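Rubredoxin\:oxygen oxidoreductase (Desulfovibrio gigas, PDB 1E5D) catalyses the four-electron reduction of dioxygen to two water molecules, using a diiron centre and a flavin mononucleotide cofactor. Local coordinates at residues Glu357-Gly361 / Met362-Met366; Thr391-Arg394 / Ala395-Lys399; Ala291-His294 / Ser295-Met298; Glu383-Lys386 / Thr387-Gln390; Ala173-Phe177 / Ser178-Pro182. All coordinates share one frame; numbering follows the deposited sequence.

Overall arrangement
Interaction 5 comes first along the chain, in the metallo-beta-lactamase part, in the loop between strand 160-164 and helix 183-198. Interactions 3, 1, 4 and 2 follow in that order in the flavodoxin-like part, where helices flank a parallel five-stranded sheet. Interaction 3 starts helix 294-302, interaction 1 ends helix 350-361, and interactions 4 and 2 adjoin on helix 379-400, their centres about 13 Å apart. Interactions 1 and 2 touch through a salt bridge between Asp365 and Lys399, which ties the loop after helix 350-361 to helix 379-400. Interaction 5 lies about 45 Å from interaction 4, centre to centre, and sits in the part that holds the diiron centre.

Interaction 1. Residues Glu357-Gly361 / Met362-Met366; sequences EWLTG and MGFDM
Met366 carries CG anti to its carbonyl carbon (chi1 -45°) and then bends at chi2 (-93°), a course that folds the sulfur back over the end of helix 350-361. SD of Met366 comes to 3.4 Å from CB of Leu359, the two side chains crossing at about a right angle, and CG of Met366 lies 3.7 Å from OG1 of Thr360. Leu359 is the shared partner of the turn: its CD2 methyl meets CE of Met362 on one flank and ring atom CD2 of Phe364, at 4.1 Å, on another. The bend of Met362 at chi3 takes CE close to CB of Trp358, 4.0 Å away.

The backbone closes around the carbonyl of Leu359. Leu359 O is gripped by Met362 N at 2.8 Å and by Phe364 N at 3.1 Å, the donors arriving from opposite faces of the carbonyl plane. Gly363 N bonds Thr360 O at 2.9 Å. Beyond the turn, Leu359 and Phe364 face strand 306-310 through Val309 and Val307, while Trp358 packs on helix 320-331. The bonds from Phe364 N to Leu359 O and from Gly363 N to Thr360 O, with a positive phi of 83° at Gly363, make a Schellman motif, here ending a helix of the flavodoxin-like domain.

Interaction 2. Residues Thr391-Arg394 / Ala395-Lys399; sequences TIAR and ALKAK
The flat groups that meet here are peptide units, and Lys397 N approaches the carbonyl of Ala393 with a tilt of 20° from its plane, at 2.9 Å from Ala393 O. The aliphatic chain of Lys397 runs past the same oxygen: CB of Lys397 is 3.7 Å from Ala393 O, and CG, CD and CE keep nearly the same distance as they pass. This is an unbroken run of alpha-helix in 379-400, the last helix of the flavodoxin-like part. Ala395 N, Leu396 N and Ala398 N lie nearly in line with the C=O bonds of Thr391, Ile392 and Arg394, and the N-H...O angle from Ala398 N to Arg394 O is 177°.

Ile392, Ala395 and Leu396 turn to Ile338 of strand 338-345, so this side of the helix lies against the sheet, and Ile392 also reaches strand 306-310. Toward Glu280 the helix presents Ala393, Arg394 and Lys397. Bends at chi2 and chi3 of Lys397 carry its ammonium back along the helix. Both cations reach Glu280, the lysine by a hydrogen bond to its backbone oxygen and the arginine only weakly, in a long ion pair with its carboxylate. NZ of Lys397 stays 5.6 Å from NE of Arg394.

Interaction 3. Residues Ala291-His294 / Ser295-Met298; sequences ACHH and SQIM
His293 directs its side chain toward Ser295 and Gln296: with CG anti to the backbone N (chi1 -161°), the ring is carried alongside the first turn of helix 294-302. At the root, CB of His293 lies 3.3 Å from NE2 of Gln296, whose chain bends at chi2 to fold back over the start of the helix. CG of His293 comes next, with Ser295 OG at 3.6 Å. ND1 meets two atoms of Ser295, its backbone N and its OG. The backbone N-H bonds to the ring at 3.0 Å, His293 ND1 to Ser295 N, from a direction 33° out of the ring plane. The hydroxyl lies at the ring edge near its plane, Ser295 OG being hydrogen-bonded to His293 ND1 at 2.7 Å. Further out, CE1 of His293 sits over one face of the His294 ring, 3.2 Å above its plane and offset toward the rim.

The bond from Ser295 N to ND1 makes His293 the N-cap of the helix, its imidazole taking an amide hydrogen of the first turn. The backbone carbonyl of His293 is used as well, receiving Ile297 N at 3.1 Å from O to N. Ahead of the cap, Cys292 places CB 4.1 Å from CG1 of Ile297, and both side chains pack on Met287 of strand 283-288. The hydroxyl of Ser295 bonds also to Leu28 N. His294 NE2 bonds to the carbonyl of Tyr26, a residue that lines the oxygen and flavin pockets, and the His294 ring meets Tyr321 of the second subunit edge-to-face.

Interaction 4. Residues Glu383-Lys386 / Thr387-Gln390; sequences EQLK and TMAQ
From Glu383 to Gln390 the chain keeps alpha-helical geometry, four successive i to i+4 bonds running from Thr387 N, Met388 N, Ala389 N and Gln390 N back to the carbonyls of Glu383, Gln384, Leu385 and Lys386. The shortest joins Ala389 N to Leu385 O at 2.7 Å. Thr387 adds its hydroxyl: with OG1 anti to the carbonyl carbon and beside the backbone N (chi1 -71°), the oxygen swings back to Glu383 O, 3.1 Å away. Amide and hydroxyl reach that carbonyl from opposite faces of its plane, so Glu383 O is held by two donors from one residue.

One turn along, Lys386 and Gln390 cross on the polar flank. The bend at chi2 brings CE of Lys386 to 3.3 Å from NE2 of Gln390. That at chi4 turns NZ of Lys386 to OE1 of Gln390 in a weak hydrogen bond, 3.4 Å long. NE2 has a further, weak bond to Glu280.

Leu385 is buried, touching Met269 and Leu273 of helix 265-279. Lys386 and Ala389 both pack on Ser276 of that helix, while Gln384, Leu385 and Met388 reach Val371 of strand 371-374, at the edge of the parallel sheet.

Interaction 5. Residues Ala173-Phe177 / Ser178-Pro182; sequences ASERF and SDQIP
Phe177 and Gln180 lie side by side and point the same way, with ring and amide planes 59° apart. The amide oxygen settles at the edge of the ring, near its plane, with OE1 of Gln180 3.7 Å from CD2 of Phe177. CG of Gln180 is anti to its carbonyl carbon and the chain runs on extended, which carries OE1 back to the main chain, where it accepts from Phe177 N at 2.9 Å. The return bond runs from Gln180 N to Phe177 O, also 2.9 Å, so each residue both gives and takes.

Glu175 meets the same glutamine more obliquely. Its carboxylate plane stands 69° from the amide, and contact is made by the aliphatic root, CB of Glu175 lying 3.6 Å from OE1 of Gln180. The methyl CG2 of Ile181 completes this side at 4.1 Å from CB of Glu175.

Arg231 makes a cation-pi contact with the Phe177 ring and a salt bridge with Asp179. The bond from Gln180 N to Phe177 O closes a type I beta turn with 3-10 character, buttressed by a glutamine side chain, in the loop that leads into helix 183-198 of the metallo-beta-lactamase fold.

Interaction 1. Residues Glu357-Gly361 / Met362-Met366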
loop_
_atom_site.group_PDB
_atom_site.type_symbol
_atom_site.label_atom_id
_atom_site.label_comp_id
_atom_site.label_asym_id
_atom_site.label_seq_id
_atom_site.Cartn_x
_atom_site.Cartn_y
_atom_site.Cartn_z
ATOM N N GLU A 357 -16.125 9.368 4.270
ATOM C CA GLU A 357 -15.757 9.470 5.685
ATOM C C GLU A 357 -14.297 9.881 5.845
ATOM O O GLU A 357 -13.936 10.607 6.774
ATOM C CB GLU A 357 -16.003 8.145 6.400
ATOM C CG GLU A 357 -16.167 8.235 7.904
ATOM C CD GLU A 357 -17.298 7.367 8.428
ATOM O OE1 GLU A 357 -17.587 6.317 7.814
ATOM O OE2 GLU A 357 -17.900 7.739 9.459
ATOM N N TRP A 358 -13.460 9.399 4.929
ATOM C CA TRP A 358 -12.038 9.715 4.972
ATOM C C TRP A 358 -11.823 11.203 4.684
ATOM O O TRP A 358 -11.133 11.902 5.415
ATOM C CB TRP A 358 -11.254 8.906 3.949
ATOM C CG TRP A 358 -10.764 7.552 4.312
ATOM C CD1 TRP A 358 -11.377 6.356 4.038
ATOM C CD2 TRP A 358 -9.552 7.231 5.009
ATOM N NE1 TRP A 358 -10.620 5.315 4.526
ATOM C CE2 TRP A 358 -9.498 5.826 5.127
ATOM C CE3 TRP A 358 -8.509 7.991 5.548
ATOM C CZ2 TRP A 358 -8.437 5.176 5.763
ATOM C CZ3 TRP A 358 -7.462 7.347 6.178
ATOM C CH2 TRP A 358 -7.432 5.947 6.282
ATOM N N LEU A 359 -12.422 11.664 3.578
ATOM C CA LEU A 359 -12.209 13.057 3.192
ATOM C C LEU A 359 -12.727 14.000 4.272
ATOM O O LEU A 359 -12.007 14.876 4.748
ATOM C CB LEU A 359 -12.867 13.331 1.837
ATOM C CG LEU A 359 -12.309 12.498 0.676
ATOM C CD1 LEU A 359 -12.774 13.058 -0.657
ATOM C CD2 LEU A 359 -10.789 12.435 0.736
ATOM N N THR A 360 -13.977 13.799 4.656
ATOM C CA THR A 360 -14.592 14.580 5.726
ATOM C C THR A 360 -13.750 14.527 6.990
ATOM O O THR A 360 -13.527 15.524 7.674
ATOM C CB THR A 360 -16.018 14.080 6.013
ATOM O OG1 THR A 360 -16.838 14.300 4.853
ATOM C CG2 THR A 360 -16.642 14.876 7.146
ATOM N N GLY A 361 -13.239 13.350 7.344
ATOM C CA GLY A 361 -12.428 13.260 8.549
ATOM C C GLY A 361 -11.144 14.054 8.448
ATOM O O GLY A 361 -10.507 14.353 9.458
ATOM N N MET A 362 -10.730 14.411 7.238
ATOM C CA MET A 362 -9.487 15.155 7.069
ATOM C C MET A 362 -9.777 16.656 7.035
ATOM O O MET A 362 -8.866 17.460 6.886
ATOM C CB MET A 362 -8.760 14.769 5.789
ATOM C CG MET A 362 -8.031 13.439 5.835
ATOM S SD MET A 362 -7.308 13.007 4.240
ATOM C CE MET A 362 -8.318 11.596 3.788
ATOM N N GLY A 363 -11.066 16.950 7.174
ATOM C CA GLY A 363 -11.549 18.313 7.197
ATOM C C GLY A 363 -11.737 18.882 5.810
ATOM O O GLY A 363 -11.797 20.092 5.607
ATOM N N PHE A 364 -11.824 17.991 4.832
ATOM C CA PHE A 364 -12.003 18.416 3.448
ATOM C C PHE A 364 -13.425 18.902 3.205
ATOM O O PHE A 364 -14.361 18.395 3.820
ATOM C CB PHE A 364 -11.664 17.259 2.501
ATOM C CG PHE A 364 -10.171 16.987 2.378
ATOM C CD1 PHE A 364 -9.285 17.415 3.349
ATOM C CD2 PHE A 364 -9.667 16.305 1.284
ATOM C CE1 PHE A 364 -7.931 17.176 3.238
ATOM C CE2 PHE A 364 -8.316 16.059 1.167
ATOM C CZ PHE A 364 -7.439 16.492 2.143
ATOM N N ASP A 365 -13.595 19.867 2.309
ATOM C CA ASP A 365 -14.936 20.314 1.934
ATOM C C ASP A 365 -15.495 19.439 0.813
ATOM O O ASP A 365 -14.858 19.250 -0.219
ATOM C CB ASP A 365 -14.933 21.785 1.530
ATOM C CG ASP A 365 -14.551 22.737 2.646
ATOM O OD1 ASP A 365 -14.308 22.317 3.798
ATOM O OD2 ASP A 365 -14.492 23.960 2.372
ATOM N N MET A 366 -16.688 18.906 1.017
ATOM C CA MET A 366 -17.397 18.019 0.118
ATOM C C MET A 366 -18.664 18.652 -0.445
ATOM O O MET A 366 -19.788 18.281 -0.105
ATOM C CB MET A 366 -17.789 16.723 0.836
ATOM C CG MET A 366 -16.674 16.121 1.672
ATOM S SD MET A 366 -15.706 14.891 0.790
ATOM C CE MET A 366 -16.940 14.099 -0.232
#

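Interaction 2. Residues Thr391-Arg394 / Ala395-Lys399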
loop_
_atom_site.group_PDB
_atom_site.type_symbol
_atom_site.label_atom_id
_atom_site.label_comp_id
_atom_site.label_asym_id
_atom_site.label_seq_id
_atom_site.Cartn_x
_atom_site.Cartn_y
_atom_site.Cartn_z
ATOM N N THR A 391 -19.665 20.945 -9.897
ATOM C CA THR A 391 -19.891 21.419 -8.536
ATOM C C THR A 391 -18.584 21.738 -7.824
ATOM O O THR A 391 -18.354 22.842 -7.324
ATOM C CB THR A 391 -20.666 20.363 -7.732
ATOM O OG1 THR A 391 -21.914 20.128 -8.403
ATOM C CG2 THR A 391 -20.987 20.842 -6.327
ATOM N N ILE A 392 -17.695 20.746 -7.776
ATOM C CA ILE A 392 -16.420 20.948 -7.085
ATOM C C ILE A 392 -15.644 22.103 -7.700
ATOM O O ILE A 392 -15.156 23.000 -7.001
ATOM C CB ILE A 392 -15.591 19.651 -7.092
ATOM C CG1 ILE A 392 -16.166 18.562 -6.185
ATOM C CG2 ILE A 392 -14.141 19.943 -6.746
ATOM C CD1 ILE A 392 -15.770 17.150 -6.553
ATOM N N ALA A 393 -15.512 22.135 -9.029
ATOM C CA ALA A 393 -14.771 23.247 -9.625
ATOM C C ALA A 393 -15.409 24.589 -9.289
ATOM O O ALA A 393 -14.709 25.579 -9.088
ATOM C CB ALA A 393 -14.682 23.090 -11.128
ATOM N N ARG A 394 -16.739 24.621 -9.232
ATOM C CA ARG A 394 -17.401 25.891 -8.938
ATOM C C ARG A 394 -16.925 26.360 -7.569
ATOM O O ARG A 394 -16.521 27.496 -7.363
ATOM C CB ARG A 394 -18.918 25.766 -8.950
ATOM C CG ARG A 394 -19.629 26.727 -9.885
ATOM C CD ARG A 394 -20.599 26.012 -10.812
ATOM N NE ARG A 394 -20.123 25.962 -12.191
ATOM C CZ ARG A 394 -20.864 25.608 -13.234
ATOM N NH1 ARG A 394 -22.135 25.269 -13.059
ATOM N NH2 ARG A 394 -20.346 25.589 -14.456
ATOM N N ALA A 395 -16.975 25.408 -6.640
ATOM C CA ALA A 395 -16.548 25.693 -5.273
ATOM C C ALA A 395 -15.086 26.115 -5.239
ATOM O O ALA A 395 -14.727 27.022 -4.484
ATOM C CB ALA A 395 -16.785 24.472 -4.403
ATOM N N LEU A 396 -14.255 25.464 -6.046
ATOM C CA LEU A 396 -12.840 25.823 -6.119
ATOM C C LEU A 396 -12.685 27.299 -6.495
ATOM O O LEU A 396 -12.058 28.059 -5.762
ATOM C CB LEU A 396 -12.090 24.969 -7.134
ATOM C CG LEU A 396 -10.706 24.441 -6.757
ATOM C CD1 LEU A 396 -9.944 24.063 -8.023
ATOM C CD2 LEU A 396 -9.920 25.437 -5.920
ATOM N N LYS A 397 -13.262 27.666 -7.631
ATOM C CA LYS A 397 -13.191 29.025 -8.156
ATOM C C LYS A 397 -13.504 30.064 -7.082
ATOM O O LYS A 397 -12.717 30.990 -6.872
ATOM C CB LYS A 397 -14.149 29.189 -9.338
ATOM C CG LYS A 397 -13.509 28.951 -10.696
ATOM C CD LYS A 397 -14.482 28.327 -11.681
ATOM C CE LYS A 397 -13.776 27.421 -12.681
ATOM N NZ LYS A 397 -14.748 26.633 -13.491
ATOM N N ALA A 398 -14.641 29.897 -6.420
ATOM C CA ALA A 398 -15.063 30.764 -5.334
ATOM C C ALA A 398 -13.929 31.043 -4.352
ATOM O O ALA A 398 -13.598 32.195 -4.100
ATOM C CB ALA A 398 -16.230 30.151 -4.571
ATOM N N LYS A 399 -13.370 29.965 -3.824
ATOM C CA LYS A 399 -12.255 29.998 -2.896
ATOM C C LYS A 399 -11.089 30.826 -3.422
ATOM O O LYS A 399 -10.405 31.521 -2.674
ATOM C CB LYS A 399 -11.761 28.570 -2.637
ATOM C CG LYS A 399 -11.796 28.134 -1.186
ATOM C CD LYS A 399 -12.399 26.747 -1.048
ATOM C CE LYS A 399 -11.915 26.039 0.209
ATOM N NZ LYS A 399 -12.988 25.179 0.792
#

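Interaction 3. Residues Ala291-His294 / Ser295-Met298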
loop_
_atom_site.group_PDB
_atom_site.type_symbol
_atom_site.label_atom_id
_atom_site.label_comp_id
_atom_site.label_asym_id
_atom_site.label_seq_id
_atom_site.Cartn_x
_atom_site.Cartn_y
_atom_site.Cartn_z
ATOM N N ALA A 291 0.672 2.930 -9.983
ATOM C CA ALA A 291 1.773 3.554 -10.693
ATOM C C ALA A 291 2.408 4.711 -9.939
ATOM O O ALA A 291 3.460 5.229 -10.308
ATOM C CB ALA A 291 1.276 4.082 -12.043
ATOM N N CYS A 292 1.785 5.193 -8.867
ATOM C CA CYS A 292 2.314 6.385 -8.207
ATOM C C CYS A 292 2.520 6.153 -6.723
ATOM O O CYS A 292 1.620 5.727 -6.008
ATOM C CB CYS A 292 1.380 7.584 -8.375
ATOM S SG CYS A 292 1.072 8.079 -10.086
ATOM N N HIS A 293 3.724 6.450 -6.254
ATOM C CA HIS A 293 3.953 6.269 -4.822
ATOM C C HIS A 293 3.002 7.162 -4.040
ATOM O O HIS A 293 2.573 8.203 -4.563
ATOM C CB HIS A 293 5.409 6.596 -4.487
ATOM C CG HIS A 293 5.839 6.024 -3.174
ATOM N ND1 HIS A 293 5.982 6.796 -2.044
ATOM C CD2 HIS A 293 6.153 4.763 -2.808
ATOM C CE1 HIS A 293 6.370 6.035 -1.037
ATOM N NE2 HIS A 293 6.480 4.791 -1.476
ATOM N N HIS A 294 2.682 6.772 -2.808
ATOM C CA HIS A 294 1.884 7.676 -1.972
ATOM C C HIS A 294 2.600 9.011 -1.787
ATOM O O HIS A 294 1.987 10.073 -1.700
ATOM C CB HIS A 294 1.562 7.060 -0.620
ATOM C CG HIS A 294 2.660 6.436 0.167
ATOM N ND1 HIS A 294 2.855 5.069 0.186
ATOM C CD2 HIS A 294 3.608 6.955 0.979
ATOM C CE1 HIS A 294 3.885 4.783 0.967
ATOM N NE2 HIS A 294 4.364 5.912 1.460
ATOM N N SER A 295 3.934 8.994 -1.733
ATOM C CA SER A 295 4.616 10.265 -1.497
ATOM C C SER A 295 4.421 11.180 -2.703
ATOM O O SER A 295 4.288 12.397 -2.527
ATOM C CB SER A 295 6.085 10.033 -1.180
ATOM O OG SER A 295 6.767 9.399 -2.246
ATOM N N GLN A 296 4.387 10.609 -3.898
ATOM C CA GLN A 296 4.195 11.350 -5.135
ATOM C C GLN A 296 2.834 12.039 -5.172
ATOM O O GLN A 296 2.698 13.203 -5.518
ATOM C CB GLN A 296 4.242 10.444 -6.368
ATOM C CG GLN A 296 5.460 10.603 -7.262
ATOM C CD GLN A 296 6.186 9.272 -7.382
ATOM O OE1 GLN A 296 6.112 8.582 -8.396
ATOM N NE2 GLN A 296 6.886 8.914 -6.308
ATOM N N ILE A 297 1.819 11.250 -4.819
ATOM C CA ILE A 297 0.477 11.830 -4.828
ATOM C C ILE A 297 0.450 13.007 -3.863
ATOM O O ILE A 297 -0.129 14.057 -4.128
ATOM C CB ILE A 297 -0.568 10.764 -4.474
ATOM C CG1 ILE A 297 -0.728 9.724 -5.587
ATOM C CG2 ILE A 297 -1.897 11.407 -4.112
ATOM C CD1 ILE A 297 -1.163 8.356 -5.127
ATOM N N MET A 298 1.117 12.816 -2.727
ATOM C CA MET A 298 1.136 13.873 -1.718
ATOM C C MET A 298 1.767 15.139 -2.279
ATOM O O MET A 298 1.289 16.246 -2.067
ATOM C CB MET A 298 1.890 13.414 -0.470
ATOM C CG MET A 298 1.967 14.464 0.629
ATOM S SD MET A 298 0.321 14.884 1.256
ATOM C CE MET A 298 0.629 16.545 1.861
#

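Interaction 4. Residues Glu383-Lys386 / Thr387-Gln390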
loop_
_atom_site.group_PDB
_atom_site.type_symbol
_atom_site.label_atom_id
_atom_site.label_comp_id
_atom_site.label_asym_id
_atom_site.label_seq_id
_atom_site.Cartn_x
_atom_site.Cartn_y
_atom_site.Cartn_z
ATOM N N GLU A 383 -22.759 11.727 -17.142
ATOM C CA GLU A 383 -23.414 13.004 -16.900
ATOM C C GLU A 383 -23.279 13.366 -15.429
ATOM O O GLU A 383 -22.955 14.496 -15.065
ATOM C CB GLU A 383 -24.891 12.965 -17.290
ATOM C CG GLU A 383 -25.144 13.241 -18.769
ATOM C CD GLU A 383 -24.156 14.256 -19.317
ATOM O OE1 GLU A 383 -24.215 15.424 -18.877
ATOM O OE2 GLU A 383 -23.328 13.871 -20.170
ATOM N N GLN A 384 -23.528 12.365 -14.579
ATOM C CA GLN A 384 -23.384 12.622 -13.143
ATOM C C GLN A 384 -21.986 13.121 -12.803
ATOM O O GLN A 384 -21.797 14.067 -12.032
ATOM C CB GLN A 384 -23.682 11.346 -12.371
ATOM C CG GLN A 384 -25.160 11.055 -12.182
ATOM C CD GLN A 384 -25.375 10.370 -10.839
ATOM O OE1 GLN A 384 -25.009 9.208 -10.651
ATOM N NE2 GLN A 384 -25.962 11.113 -9.907
ATOM N N LEU A 385 -20.968 12.482 -13.384
ATOM C CA LEU A 385 -19.610 12.870 -12.997
ATOM C C LEU A 385 -19.279 14.282 -13.449
ATOM O O LEU A 385 -18.734 15.047 -12.644
ATOM C CB LEU A 385 -18.628 11.823 -13.540
ATOM C CG LEU A 385 -18.724 10.486 -12.788
ATOM C CD1 LEU A 385 -18.348 9.321 -13.679
ATOM C CD2 LEU A 385 -17.852 10.538 -11.542
ATOM N N LYS A 386 -19.604 14.629 -14.690
ATOM C CA LYS A 386 -19.367 15.980 -15.204
ATOM C C LYS A 386 -20.022 17.019 -14.298
ATOM O O LYS A 386 -19.500 18.084 -13.974
ATOM C CB LYS A 386 -19.893 16.105 -16.627
ATOM C CG LYS A 386 -20.289 17.512 -17.035
ATOM C CD LYS A 386 -21.517 17.507 -17.936
ATOM C CE LYS A 386 -22.054 18.913 -18.165
ATOM N NZ LYS A 386 -23.301 19.167 -17.389
ATOM N N THR A 387 -21.229 16.666 -13.865
ATOM C CA THR A 387 -21.944 17.471 -12.891
ATOM C C THR A 387 -21.135 17.557 -11.604
ATOM O O THR A 387 -20.940 18.640 -11.048
ATOM C CB THR A 387 -23.331 16.873 -12.584
ATOM O OG1 THR A 387 -24.190 17.058 -13.716
ATOM C CG2 THR A 387 -23.990 17.579 -11.413
ATOM N N MET A 388 -20.654 16.406 -11.136
ATOM C CA MET A 388 -19.829 16.387 -9.926
ATOM C C MET A 388 -18.609 17.289 -10.079
ATOM O O MET A 388 -18.334 18.125 -9.218
ATOM C CB MET A 388 -19.398 14.957 -9.603
ATOM C CG MET A 388 -18.885 14.776 -8.188
ATOM S SD MET A 388 -17.932 13.252 -7.973
ATOM C CE MET A 388 -17.770 13.238 -6.184
ATOM N N ALA A 389 -17.895 17.124 -11.186
ATOM C CA ALA A 389 -16.746 17.941 -11.536
ATOM C C ALA A 389 -17.095 19.424 -11.575
ATOM O O ALA A 389 -16.298 20.277 -11.185
ATOM C CB ALA A 389 -16.192 17.523 -12.892
ATOM N N GLN A 390 -18.297 19.734 -12.054
ATOM C CA GLN A 390 -18.716 21.132 -12.132
ATOM C C GLN A 390 -19.002 21.711 -10.757
ATOM O O GLN A 390 -18.614 22.845 -10.461
ATOM C CB GLN A 390 -19.941 21.258 -13.039
ATOM C CG GLN A 390 -19.518 21.590 -14.468
ATOM C CD GLN A 390 -20.642 21.356 -15.453
ATOM O OE1 GLN A 390 -21.793 21.183 -15.058
ATOM N NE2 GLN A 390 -20.294 21.351 -16.732
#

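Interaction 5. Residues Ala173-Phe177 / Ser178-Pro182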
loop_
_atom_site.group_PDB
_atom_site.type_symbol
_atom_site.label_atom_id
_atom_site.label_comp_id
_atom_site.label_asym_id
_atom_site.label_seq_id
_atom_site.Cartn_x
_atom_site.Cartn_y
_atom_site.Cartn_z
ATOM N N ALA A 173 23.974 15.411 -5.910
ATOM C CA ALA A 173 24.552 16.035 -7.101
ATOM C C ALA A 173 26.003 16.427 -6.898
ATOM O O ALA A 173 26.482 16.514 -5.769
ATOM C CB ALA A 173 23.723 17.261 -7.468
ATOM N N SER A 174 26.704 16.680 -8.002
ATOM C CA SER A 174 28.066 17.192 -7.833
ATOM C C SER A 174 28.016 18.613 -7.274
ATOM O O SER A 174 28.951 19.063 -6.611
ATOM C CB SER A 174 28.851 17.173 -9.138
ATOM O OG SER A 174 28.079 16.633 -10.192
ATOM N N GLU A 175 26.918 19.303 -7.525
ATOM C CA GLU A 175 26.679 20.686 -7.136
ATOM C C GLU A 175 26.185 20.731 -5.690
ATOM O O GLU A 175 25.193 20.068 -5.376
ATOM C CB GLU A 175 25.665 21.360 -8.038
ATOM C CG GLU A 175 25.875 21.398 -9.528
ATOM C CD GLU A 175 25.941 20.060 -10.229
ATOM O OE1 GLU A 175 24.907 19.427 -10.508
ATOM O OE2 GLU A 175 27.091 19.621 -10.459
ATOM N N ARG A 176 26.847 21.479 -4.812
ATOM C CA ARG A 176 26.438 21.500 -3.412
ATOM C C ARG A 176 25.757 22.810 -3.022
ATOM O O ARG A 176 25.352 22.995 -1.870
ATOM C CB ARG A 176 27.630 21.241 -2.491
ATOM C CG ARG A 176 28.655 20.235 -2.952
ATOM C CD ARG A 176 28.047 18.941 -3.477
ATOM N NE ARG A 176 26.975 18.486 -2.594
ATOM C CZ ARG A 176 27.240 17.846 -1.460
ATOM N NH1 ARG A 176 28.507 17.612 -1.137
ATOM N NH2 ARG A 176 26.248 17.452 -0.677
ATOM N N PHE A 177 25.609 23.741 -3.965
ATOM C CA PHE A 177 25.003 25.024 -3.615
ATOM C C PHE A 177 23.762 25.334 -4.436
ATOM O O PHE A 177 23.672 24.985 -5.607
ATOM C CB PHE A 177 26.048 26.135 -3.769
ATOM C CG PHE A 177 27.150 25.986 -2.720
ATOM C CD1 PHE A 177 26.927 26.345 -1.402
ATOM C CD2 PHE A 177 28.380 25.474 -3.083
ATOM C CE1 PHE A 177 27.936 26.190 -0.473
ATOM C CE2 PHE A 177 29.398 25.335 -2.152
ATOM C CZ PHE A 177 29.175 25.694 -0.837
ATOM N N SER A 178 22.808 25.992 -3.784
ATOM C CA SER A 178 21.508 26.256 -4.390
ATOM C C SER A 178 21.632 27.040 -5.689
ATOM O O SER A 178 20.825 26.879 -6.605
ATOM C CB SER A 178 20.609 27.001 -3.398
ATOM O OG SER A 178 21.207 28.212 -2.977
ATOM N N ASP A 179 22.642 27.903 -5.789
ATOM C CA ASP A 179 22.790 28.717 -6.989
ATOM C C ASP A 179 23.374 27.932 -8.154
ATOM O O ASP A 179 23.523 28.470 -9.245
ATOM C CB ASP A 179 23.702 29.917 -6.717
ATOM C CG ASP A 179 25.087 29.499 -6.263
ATOM O OD1 ASP A 179 25.976 29.273 -7.115
ATOM O OD2 ASP A 179 25.294 29.397 -5.041
ATOM N N GLN A 180 23.737 26.673 -7.933
ATOM C CA GLN A 180 24.348 25.901 -9.010
ATOM C C GLN A 180 23.347 24.949 -9.645
ATOM O O GLN A 180 23.700 24.232 -10.579
ATOM C CB GLN A 180 25.535 25.092 -8.500
ATOM C CG GLN A 180 26.587 25.901 -7.767
ATOM C CD GLN A 180 27.610 24.980 -7.126
ATOM O OE1 GLN A 180 27.260 24.141 -6.294
ATOM N NE2 GLN A 180 28.864 25.146 -7.518
ATOM N N ILE A 181 22.132 24.952 -9.111
ATOM C CA ILE A 181 21.078 24.118 -9.678
ATOM C C ILE A 181 19.888 25.004 -10.054
ATOM O O ILE A 181 19.596 25.991 -9.388
ATOM C CB ILE A 181 20.589 22.990 -8.761
ATOM C CG1 ILE A 181 19.507 23.394 -7.757
ATOM C CG2 ILE A 181 21.728 22.321 -8.001
ATOM C CD1 ILE A 181 18.660 22.205 -7.353
ATOM N N PRO A 182 19.231 24.596 -11.126
ATOM C CA PRO A 182 18.068 25.312 -11.635
ATOM C C PRO A 182 16.986 25.404 -10.564
ATOM O O PRO A 182 16.734 24.440 -9.839
ATOM C CB PRO A 182 17.578 24.426 -12.779
ATOM C CG PRO A 182 18.717 23.547 -13.146
ATOM C CD PRO A 182 19.555 23.395 -11.913
#